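Local coordinates for DNA-binding protein (Sulfolobus solfataricus, PDB 3IRB) that is of unknown function but binds zinc through a ribbon domain joined to an OB fold, and may bind acyl-CoA, at residues Val19-Arg24 and Gln137-Val142; Phe57-Ser62 and Gly115-Tyr120; Ser86-Tyr91 and Val103-Ile108. All coordinates share one frame; numbering follows the deposited sequence.

Contact 1: Val19-Arg24 and Gln137-Val142; sequences VMEAER and QWPLRV. With SO4 (sulfate ion), chain E.
Trp138 and Met20 share the one direct hydrogen bond between helix residues 19-24 and residues 137-142. The indole NE1 donates to Met20 O at 2.8 Å with an N-H...O angle of 168°, and the acceptor lies close to the ring plane. Seen from the carbonyl, the donor stands above the peptide plane, 53° out of it. The opposite face of that plane receives Arg24 N, the ordinary i+4 helix bond, so Met20 O is gripped by two donors.

The apolar contacts lie around this bond. Arg24 CB sits over one face of the indole, 3.8 Å from the centroid of the five-membered ring, a CH-pi contact. Pro139, which follows a cis peptide bond, meets selenomethionine Met20 at about a right angle: the chain of Met20 bends at chi3 (109°) and brings CE to 3.5 Å from Pro139 CB, while its own CB faces Pro139 CG. Tyr120 touches both residues from strand 114-123, and Phe36 of helix 30-41 touches Trp138.

Polar bridging comes third. One water donates to Trp138 O and weakly accepts from Arg24 NH1; its approach to Glu21 OE2 is too short to be more than doubtful. Glu21 OE1 and Arg24 NH1 form a long, weak salt bridge at 3.5 Å. Farther along, Arg141 holds a sulfate, probably from the crystallisation liquor, through NE and NH2.

The chemistry implies a directional join: the straight indole bond helps set how helix 12-28 lies on the loop entering strand 141-144, and the carbonyl serves helix and loop together.

Contact 2: Phe57-Ser62 and Gly115-Tyr120; sequences FVPARS and GGLLCY. With SO4 (sulfate ion), chain G.
Leu117 meets Pro59 through one of its two methyls: CG stands anti to the carbonyl carbon (chi1 -67°), chi2 places CD1 anti (175°), and the other branch, CD2, does the touching, 3.9 Å from Pro59 CG. The proline ring and the leucine side chain slide past each other in opposite directions. Val58 is modelled in two conformers; in the copy described here its CG1 turns to the backbone of Gly116, a contact that is therefore doubtful.

The backbone link is slight. Val58 and Gly115 form a parallel bridge with their CA atoms 5.3 Å apart. Val58 O accepts a weak bond from Gly116 N at 3.2 Å, bent to 135° at the hydrogen, and a CA-H...O contact from Gly115 CA at 3.5 Å. Gly115 has a positive phi, which by itself favours glycine, and lies close against Val58 O. The cis peptide before Pro59 turns the chain as it leaves strand 56-58.

Phe36 of helix 30-41 touches both Pro59 and Leu117, while Ile45, Ile77 and Ile113 pack on Val58. To one side, the guanidinium of Arg61 has Phe57 CD1 3.4 Å above its centre. Its NH1 and NH2 both bond O4 of a sulfate, NH2 at 2.9 Å, and NH1 also reaches O2; the ion is probably from the crystallisation liquor.

Gly115 itself lies about 14 Å from the bound zinc ion. A short parallel pairing thus connects the rubredoxin-like zinc ribbon to the C-terminal OB-fold domain, the two-domain architecture of this family.

Contact 3: Ser86-Tyr91 and Val103-Ile108; sequences SYTIIY and VYIALI. With SO4 (sulfate ion), chain D.
The edge of the Tyr104 ring is directed at the face of the Tyr87 ring in an offset edge-to-face pair, with centroids 5.5 Å apart and planes at 69°. The closest atoms are Tyr87 CD2 and Tyr104 CD2, at 3.5 Å. Ile89 lies side by side with Tyr104, placing CG1 over a face of its ring, 4.2 Å from the centroid, while CD1 continues toward CE2 and OH. Because CG1 of Ile89 is anti to the backbone N (chi1 -175°), it can take this position. Ala106 CB meets Tyr87 CB on the same face of the sheet.

On the other face, Ile90 CD1 reaches Ile105 CG1 at 4.0 Å, and Thr88 CG2 lies beside Ile105 CB.

These side chains are set in register by an antiparallel beta hairpin of the OB-fold domain, strands 83-92 and 98-109, whose segment axes run at 164°. Two backbone bonds join Thr88 N to Ile105 O and Ile105 N to Thr88 O, both 3.0 Å; Ile90 and Val103 do likewise, with Ile90 N to Val103 O at 2.8 Å and the return bond longer.

Farther out, Val125 touches both tyrosines, whereas Leu13 and Trp16 of helix 12-28 pack on the face carrying Ile90, Val103 and Ile105. At the far end Tyr91 N donates to O1 of a sulfate at 2.8 Å, nearly straight; Asn92 N binds the same ion.

In the fold
All three contacts reach one mixed sheet, with strand 114-123 in the middle: it pairs in parallel with strand 56-58 and strand 141-144 and antiparallel with strand 98-109. Along the chain they are nested, contact 3 within the loop closed by contact 2, and contact 2 within that closed by contact 1. Centres of contacts 1 and 2 lie about 10 Å apart, 1 and 3 about 13 Å, and 2 and 3 about 16 Å. Probable backbone hydrogen bonds couple Tyr120 to Leu140 and Val142, and Leu117 and Cys119 to Ile108 and Ala106. N-terminal helix, zinc ribbon and OB fold therefore form one continuous packed unit.

Contact 1: Val19-Arg24 and Gln137-Val142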
loop_
_atom_site.group_PDB
_atom_site.type_symbol
_atom_site.label_atom_id
_atom_site.label_comp_id
_atom_site.label_asym_id
_atom_site.label_seq_id
_atom_site.Cartn_x
_atom_site.Cartn_y
_atom_site.Cartn_z
ATOM N N VAL A 19 5.110 -10.933 -5.371
ATOM C CA VAL A 19 5.235 -10.527 -3.983
ATOM C C VAL A 19 4.001 -9.743 -3.533
ATOM O O VAL A 19 3.436 -10.019 -2.467
ATOM C CB VAL A 19 6.508 -9.651 -3.764
ATOM C CG1 VAL A 19 6.442 -8.923 -2.396
ATOM C CG2 VAL A 19 7.757 -10.496 -3.910
HETATM N N MSE A 20 3.541 -8.821 -4.373
HETATM C CA MSE A 20 2.369 -8.008 -4.041
HETATM C C MSE A 20 1.104 -8.861 -3.991
HETATM O O MSE A 20 0.236 -8.648 -3.146
HETATM C CB MSE A 20 2.216 -6.845 -5.027
HETATM C CG MSE A 20 3.433 -5.893 -4.980
HETATM SE SE MSE A 20 3.798 -4.907 -6.651
HETATM C CE MSE A 20 3.203 -3.338 -5.735
ATOM N N GLU A 21 1.001 -9.836 -4.881
ATOM C CA GLU A 21 -0.132 -10.758 -4.837
ATOM C C GLU A 21 -0.110 -11.656 -3.582
ATOM O O GLU A 21 -1.150 -11.906 -2.986
ATOM C CB GLU A 21 -0.213 -11.616 -6.089
ATOM C CG GLU A 21 -0.859 -10.908 -7.265
ATOM C CD GLU A 21 -2.286 -10.442 -6.974
ATOM O OE1 GLU A 21 -3.180 -11.294 -6.781
ATOM O OE2 GLU A 21 -2.504 -9.219 -6.937
ATOM N N ALA A 22 1.055 -12.183 -3.221
ATOM C CA ALA A 22 1.167 -12.995 -2.007
ATOM C C ALA A 22 0.639 -12.207 -0.812
ATOM O O ALA A 22 -0.116 -12.716 0.032
ATOM C CB ALA A 22 2.630 -13.424 -1.782
ATOM N N GLU A 23 1.016 -10.936 -0.748
ATOM C CA GLU A 23 0.606 -10.079 0.346
ATOM C C GLU A 23 -0.885 -9.784 0.393
ATOM O O GLU A 23 -1.461 -9.690 1.487
ATOM C CB GLU A 23 1.443 -8.800 0.350
ATOM C CG GLU A 23 2.906 -9.179 0.742
ATOM C CD GLU A 23 3.877 -8.018 0.757
ATOM O OE1 GLU A 23 3.459 -6.841 0.584
ATOM O OE2 GLU A 23 5.072 -8.331 0.967
ATOM N N ARG A 24 -1.506 -9.633 -0.767
ATOM C CA ARG A 24 -2.942 -9.447 -0.810
ATOM C C ARG A 24 -3.657 -10.513 0.027
ATOM O O ARG A 24 -4.507 -10.203 0.854
ATOM C CB ARG A 24 -3.433 -9.508 -2.258
ATOM C CG ARG A 24 -4.878 -9.723 -2.391
ATOM C CD ARG A 24 -5.244 -9.870 -3.819
ATOM N NE ARG A 24 -6.659 -10.162 -3.957
ATOM C CZ ARG A 24 -7.246 -10.456 -5.111
ATOM N NH1 ARG A 24 -6.532 -10.501 -6.235
ATOM N NH2 ARG A 24 -8.555 -10.703 -5.138
ATOM N N GLN A 137 -7.534 -0.884 -7.185
ATOM C CA GLN A 137 -7.391 -2.330 -7.353
ATOM C C GLN A 137 -6.007 -2.699 -6.846
ATOM O O GLN A 137 -5.072 -1.925 -6.984
ATOM C CB GLN A 137 -7.547 -2.707 -8.809
ATOM C CG GLN A 137 -7.444 -4.191 -9.105
ATOM C CD GLN A 137 -7.601 -4.506 -10.602
ATOM O OE1 GLN A 137 -8.215 -3.745 -11.362
ATOM N NE2 GLN A 137 -7.030 -5.633 -11.023
ATOM N N TRP A 138 -5.871 -3.864 -6.234
ATOM C CA TRP A 138 -4.588 -4.286 -5.687
ATOM C C TRP A 138 -3.725 -4.946 -6.760
ATOM O O TRP A 138 -4.238 -5.730 -7.558
ATOM C CB TRP A 138 -4.832 -5.276 -4.551
ATOM C CG TRP A 138 -3.632 -5.638 -3.832
ATOM C CD1 TRP A 138 -2.732 -6.594 -4.169
ATOM C CD2 TRP A 138 -3.163 -5.044 -2.642
ATOM N NE1 TRP A 138 -1.737 -6.633 -3.254
ATOM C CE2 TRP A 138 -1.969 -5.676 -2.306
ATOM C CE3 TRP A 138 -3.617 -3.989 -1.843
ATOM C CZ2 TRP A 138 -1.228 -5.319 -1.182
ATOM C CZ3 TRP A 138 -2.907 -3.647 -0.742
ATOM C CH2 TRP A 138 -1.704 -4.290 -0.425
ATOM N N PRO A 139 -2.415 -4.641 -6.801
ATOM C CA PRO A 139 -1.670 -3.669 -6.040
ATOM C C PRO A 139 -2.006 -2.282 -6.523
ATOM O O PRO A 139 -2.209 -2.079 -7.716
ATOM C CB PRO A 139 -0.198 -3.967 -6.389
ATOM C CG PRO A 139 -0.184 -5.103 -7.189
ATOM C CD PRO A 139 -1.529 -5.419 -7.687
ATOM N N LEU A 140 -2.086 -1.344 -5.599
ATOM C CA LEU A 140 -2.444 0.023 -5.937
ATOM C C LEU A 140 -1.425 0.696 -6.874
ATOM O O LEU A 140 -0.230 0.355 -6.888
ATOM C CB LEU A 140 -2.634 0.874 -4.693
ATOM C CG LEU A 140 -4.007 0.724 -3.986
ATOM C CD1 LEU A 140 -4.142 -0.636 -3.399
ATOM C CD2 LEU A 140 -4.246 1.783 -2.891
ATOM N N ARG A 141 -1.930 1.641 -7.651
ATOM C CA ARG A 141 -1.127 2.489 -8.509
ATOM C C ARG A 141 -1.278 3.930 -8.067
ATOM O O ARG A 141 -2.405 4.444 -7.911
ATOM C CB ARG A 141 -1.573 2.434 -9.979
ATOM C CG ARG A 141 -1.441 1.092 -10.692
ATOM C CD ARG A 141 -1.594 1.291 -12.233
ATOM N NE ARG A 141 -2.961 1.649 -12.620
ATOM C CZ ARG A 141 -3.358 2.836 -13.079
ATOM N NH1 ARG A 141 -2.508 3.835 -13.226
ATOM N NH2 ARG A 141 -4.628 3.030 -13.372
ATOM N N VAL A 142 -0.143 4.603 -7.941
ATOM C CA VAL A 142 -0.113 5.993 -7.540
ATOM C C VAL A 142 0.740 6.782 -8.531
ATOM O O VAL A 142 1.552 6.212 -9.263
ATOM C CB VAL A 142 0.438 6.165 -6.110
ATOM C CG1 VAL A 142 -0.252 5.221 -5.150
ATOM C CG2 VAL A 142 1.963 5.999 -6.073
HETATM S S SO4 E . -6.598 0.012 -13.129
HETATM O O1 SO4 E . -6.706 1.368 -13.624
HETATM O O2 SO4 E . -7.063 -0.944 -14.127
HETATM O O3 SO4 E . -7.453 -0.139 -11.952
HETATM O O4 SO4 E . -5.209 -0.306 -12.755
HETATM O O HOH W 1 -4.787 -8.382 -6.948
#

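Contact 2: Phe57-Ser62 and Gly115-Tyr120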
loop_
_atom_site.group_PDB
_atom_site.type_symbol
_atom_site.label_atom_id
_atom_site.label_comp_id
_atom_site.label_asym_id
_atom_site.label_seq_id
_atom_site.Cartn_x
_atom_site.Cartn_y
_atom_site.Cartn_z
ATOM N N PHE A 57 -3.365 1.335 11.975
ATOM C CA PHE A 57 -2.628 0.431 11.108
ATOM C C PHE A 57 -3.241 0.445 9.731
ATOM O O PHE A 57 -4.463 0.417 9.589
ATOM C CB PHE A 57 -2.667 -1.015 11.603
ATOM C CG PHE A 57 -2.100 -1.200 12.976
ATOM C CD1 PHE A 57 -0.738 -1.430 13.146
ATOM C CD2 PHE A 57 -2.916 -1.091 14.094
ATOM C CE1 PHE A 57 -0.189 -1.598 14.386
ATOM C CE2 PHE A 57 -2.371 -1.254 15.357
ATOM C CZ PHE A 57 -0.998 -1.514 15.510
ATOM N N VAL A 58 -2.388 0.432 8.714
ATOM C CA VAL A 58 -2.839 0.245 7.340
ATOM C C VAL A 58 -1.936 -0.831 6.708
ATOM O O VAL A 58 -0.732 -0.815 6.927
ATOM C CB VAL A 58 -2.805 1.574 6.548
ATOM C CG1 VAL A 58 -1.354 2.058 6.285
ATOM C CG2 VAL A 58 -3.635 1.450 5.256
ATOM N N PRO A 59 -2.528 -1.816 5.994
ATOM C CA PRO A 59 -3.960 -2.122 5.891
ATOM C C PRO A 59 -4.533 -2.457 7.271
ATOM O O PRO A 59 -3.776 -2.748 8.211
ATOM C CB PRO A 59 -4.017 -3.353 4.976
ATOM C CG PRO A 59 -2.713 -3.269 4.176
ATOM C CD PRO A 59 -1.712 -2.684 5.130
ATOM N N ALA A 60 -5.838 -2.301 7.410
ATOM C CA ALA A 60 -6.518 -2.587 8.669
ATOM C C ALA A 60 -6.116 -3.956 9.218
ATOM O O ALA A 60 -5.956 -4.930 8.476
ATOM C CB ALA A 60 -7.998 -2.529 8.481
ATOM N N ARG A 61 -5.979 -4.055 10.529
ATOM C CA ARG A 61 -5.698 -5.333 11.124
ATOM C C ARG A 61 -6.536 -5.571 12.360
ATOM O O ARG A 61 -7.041 -4.641 12.960
ATOM C CB ARG A 61 -4.198 -5.496 11.380
ATOM C CG ARG A 61 -3.602 -4.598 12.380
ATOM C CD ARG A 61 -2.126 -4.980 12.614
ATOM N NE ARG A 61 -1.204 -4.504 11.596
ATOM C CZ ARG A 61 0.123 -4.470 11.751
ATOM N NH1 ARG A 61 0.686 -4.877 12.892
ATOM N NH2 ARG A 61 0.896 -4.007 10.784
ATOM N N SER A 62 -6.704 -6.841 12.705
ATOM C CA SER A 62 -7.681 -7.213 13.709
ATOM C C SER A 62 -7.037 -7.432 15.087
ATOM O O SER A 62 -7.730 -7.676 16.059
ATOM C CB SER A 62 -8.415 -8.453 13.219
ATOM O OG SER A 62 -7.495 -9.503 13.042
ATOM N N GLY A 115 2.492 1.058 9.307
ATOM C CA GLY A 115 2.435 0.252 8.088
ATOM C C GLY A 115 2.440 1.177 6.893
ATOM O O GLY A 115 2.911 2.298 6.948
ATOM N N GLY A 116 1.859 0.710 5.816
ATOM C CA GLY A 116 1.949 1.392 4.546
ATOM C C GLY A 116 1.469 0.461 3.471
ATOM O O GLY A 116 1.022 -0.636 3.768
ATOM N N LEU A 117 1.571 0.906 2.225
ATOM C CA LEU A 117 1.071 0.168 1.110
ATOM C C LEU A 117 2.198 0.033 0.098
ATOM O O LEU A 117 2.775 1.049 -0.311
ATOM C CB LEU A 117 -0.111 0.925 0.506
ATOM C CG LEU A 117 -1.324 0.990 1.422
ATOM C CD1 LEU A 117 -2.387 1.865 0.776
ATOM C CD2 LEU A 117 -1.842 -0.376 1.738
ATOM N N LEU A 118 2.509 -1.206 -0.283
ATOM C CA LEU A 118 3.449 -1.479 -1.377
ATOM C C LEU A 118 2.707 -1.282 -2.688
ATOM O O LEU A 118 1.755 -2.008 -2.966
ATOM C CB LEU A 118 4.002 -2.896 -1.244
ATOM C CG LEU A 118 5.211 -3.303 -2.071
ATOM C CD1 LEU A 118 6.417 -2.393 -1.791
ATOM C CD2 LEU A 118 5.524 -4.772 -1.771
ATOM N N CYS A 119 3.146 -0.297 -3.468
ATOM C CA CYS A 119 2.434 0.184 -4.627
ATOM C C CYS A 119 3.344 0.317 -5.816
ATOM O O CYS A 119 4.566 0.435 -5.686
ATOM C CB CYS A 119 1.864 1.596 -4.346
ATOM S SG CYS A 119 0.707 1.744 -2.996
ATOM N N TYR A 120 2.726 0.328 -6.994
ATOM C CA TYR A 120 3.347 0.859 -8.187
ATOM C C TYR A 120 3.219 2.373 -8.212
ATOM O O TYR A 120 2.150 2.915 -7.906
ATOM C CB TYR A 120 2.613 0.346 -9.417
ATOM C CG TYR A 120 2.728 -1.125 -9.637
ATOM C CD1 TYR A 120 3.968 -1.714 -9.900
ATOM C CD2 TYR A 120 1.599 -1.920 -9.630
ATOM C CE1 TYR A 120 4.061 -3.081 -10.144
ATOM C CE2 TYR A 120 1.676 -3.260 -9.875
ATOM C CZ TYR A 120 2.896 -3.842 -10.127
ATOM O OH TYR A 120 2.913 -5.182 -10.386
HETATM S S SO4 G . 4.367 -4.925 12.931
HETATM O O1 SO4 G . 5.084 -3.892 13.669
HETATM O O2 SO4 G . 3.541 -5.691 13.876
HETATM O O3 SO4 G . 5.307 -5.785 12.239
HETATM O O4 SO4 G . 3.558 -4.286 11.912
#

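Contact 3: Ser86-Tyr91 and Val103-Ile108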
loop_
_atom_site.group_PDB
_atom_site.type_symbol
_atom_site.label_atom_id
_atom_site.label_comp_id
_atom_site.label_asym_id
_atom_site.label_seq_id
_atom_site.Cartn_x
_atom_site.Cartn_y
_atom_site.Cartn_z
ATOM N N SER A 86 9.937 5.346 0.443
ATOM C CA SER A 86 11.133 4.693 -0.137
ATOM C C SER A 86 10.675 3.976 -1.383
ATOM O O SER A 86 9.467 3.741 -1.584
ATOM C CB SER A 86 11.777 3.702 0.835
ATOM O OG SER A 86 10.813 2.785 1.273
ATOM N N TYR A 87 11.617 3.671 -2.258
ATOM C CA TYR A 87 11.275 3.012 -3.524
ATOM C C TYR A 87 12.515 2.498 -4.198
ATOM O O TYR A 87 13.646 2.912 -3.850
ATOM C CB TYR A 87 10.592 3.973 -4.493
ATOM C CG TYR A 87 11.426 5.150 -4.921
ATOM C CD1 TYR A 87 11.459 6.290 -4.160
ATOM C CD2 TYR A 87 12.206 5.114 -6.101
ATOM C CE1 TYR A 87 12.219 7.382 -4.536
ATOM C CE2 TYR A 87 12.968 6.209 -6.481
ATOM C CZ TYR A 87 12.957 7.343 -5.691
ATOM O OH TYR A 87 13.712 8.441 -6.016
ATOM N N THR A 88 12.273 1.603 -5.156
ATOM C CA THR A 88 13.216 1.252 -6.161
ATOM C C THR A 88 12.575 1.518 -7.516
ATOM O O THR A 88 11.395 1.855 -7.614
ATOM C CB THR A 88 13.733 -0.201 -6.018
ATOM O OG1 THR A 88 14.837 -0.369 -6.907
ATOM C CG2 THR A 88 12.671 -1.229 -6.356
ATOM N N ILE A 89 13.393 1.428 -8.551
ATOM C CA ILE A 89 13.038 1.841 -9.895
ATOM C C ILE A 89 13.446 0.698 -10.814
ATOM O O ILE A 89 14.461 0.039 -10.595
ATOM C CB ILE A 89 13.739 3.159 -10.298
ATOM C CG1 ILE A 89 13.270 3.640 -11.666
ATOM C CG2 ILE A 89 15.263 3.020 -10.297
ATOM C CD1 ILE A 89 13.840 5.068 -12.064
ATOM N N ILE A 90 12.596 0.429 -11.789
ATOM C CA ILE A 90 12.823 -0.572 -12.803
ATOM C C ILE A 90 12.824 0.138 -14.136
ATOM O O ILE A 90 11.821 0.760 -14.510
ATOM C CB ILE A 90 11.699 -1.607 -12.768
ATOM C CG1 ILE A 90 11.711 -2.331 -11.426
ATOM C CG2 ILE A 90 11.834 -2.608 -13.933
ATOM C CD1 ILE A 90 10.467 -3.232 -11.200
ATOM N N TYR A 91 13.949 0.067 -14.845
ATOM C CA TYR A 91 14.145 0.846 -16.057
ATOM C C TYR A 91 13.684 0.115 -17.304
ATOM O O TYR A 91 13.383 0.761 -18.311
ATOM C CB TYR A 91 15.645 1.230 -16.222
ATOM C CG TYR A 91 16.146 2.250 -15.212
ATOM C CD1 TYR A 91 15.941 3.605 -15.403
ATOM C CD2 TYR A 91 16.843 1.854 -14.065
ATOM C CE1 TYR A 91 16.412 4.554 -14.455
ATOM C CE2 TYR A 91 17.322 2.805 -13.129
ATOM C CZ TYR A 91 17.092 4.145 -13.335
ATOM O OH TYR A 91 17.552 5.095 -12.403
ATOM N N VAL A 103 9.023 2.177 -14.093
ATOM C CA VAL A 103 8.089 1.718 -13.081
ATOM C C VAL A 103 8.789 1.780 -11.739
ATOM O O VAL A 103 9.944 1.349 -11.593
ATOM C CB VAL A 103 7.632 0.284 -13.360
ATOM C CG1 VAL A 103 6.845 -0.278 -12.165
ATOM C CG2 VAL A 103 6.808 0.240 -14.648
ATOM N N TYR A 104 8.117 2.349 -10.768
ATOM C CA TYR A 104 8.678 2.417 -9.431
ATOM C C TYR A 104 7.917 1.451 -8.539
ATOM O O TYR A 104 6.701 1.381 -8.613
ATOM C CB TYR A 104 8.563 3.825 -8.894
ATOM C CG TYR A 104 9.317 4.875 -9.650
ATOM C CD1 TYR A 104 8.792 5.423 -10.824
ATOM C CD2 TYR A 104 10.528 5.363 -9.194
ATOM C CE1 TYR A 104 9.465 6.395 -11.525
ATOM C CE2 TYR A 104 11.200 6.361 -9.894
ATOM C CZ TYR A 104 10.665 6.848 -11.066
ATOM O OH TYR A 104 11.301 7.832 -11.775
ATOM N N ILE A 105 8.620 0.746 -7.653
ATOM C CA ILE A 105 7.972 -0.031 -6.620
ATOM C C ILE A 105 8.197 0.827 -5.369
ATOM O O ILE A 105 9.354 1.084 -5.010
ATOM C CB ILE A 105 8.610 -1.430 -6.448
ATOM C CG1 ILE A 105 8.714 -2.181 -7.785
ATOM C CG2 ILE A 105 7.829 -2.239 -5.419
ATOM C CD1 ILE A 105 7.370 -2.414 -8.561
ATOM N N ALA A 106 7.119 1.304 -4.763
ATOM C CA ALA A 106 7.217 2.256 -3.641
ATOM C C ALA A 106 6.519 1.761 -2.404
ATOM O O ALA A 106 5.499 1.080 -2.499
ATOM C CB ALA A 106 6.634 3.632 -4.043
ATOM N N LEU A 107 7.059 2.115 -1.239
ATOM C CA LEU A 107 6.303 2.045 0.013
ATOM C C LEU A 107 5.635 3.372 0.238
ATOM O O LEU A 107 6.294 4.412 0.370
ATOM C CB LEU A 107 7.210 1.747 1.183
ATOM C CG LEU A 107 6.476 1.598 2.511
ATOM C CD1 LEU A 107 5.427 0.509 2.436
ATOM C CD2 LEU A 107 7.528 1.336 3.607
ATOM N N ILE A 108 4.327 3.372 0.218
ATOM C CA ILE A 108 3.565 4.588 0.353
ATOM C C ILE A 108 3.042 4.595 1.790
ATOM O O ILE A 108 2.504 3.587 2.261
ATOM C CB ILE A 108 2.378 4.626 -0.602
ATOM C CG1 ILE A 108 2.847 4.594 -2.060
ATOM C CG2 ILE A 108 1.470 5.816 -0.295
ATOM C CD1 ILE A 108 3.753 5.716 -2.468
HETATM S S SO4 D . 16.331 -2.661 -14.467
HETATM O O1 SO4 D . 16.080 -1.384 -13.793
HETATM O O2 SO4 D . 17.559 -2.587 -15.251
HETATM O O3 SO4 D . 15.184 -2.883 -15.363
HETATM O O4 SO4 D . 16.529 -3.675 -13.455
#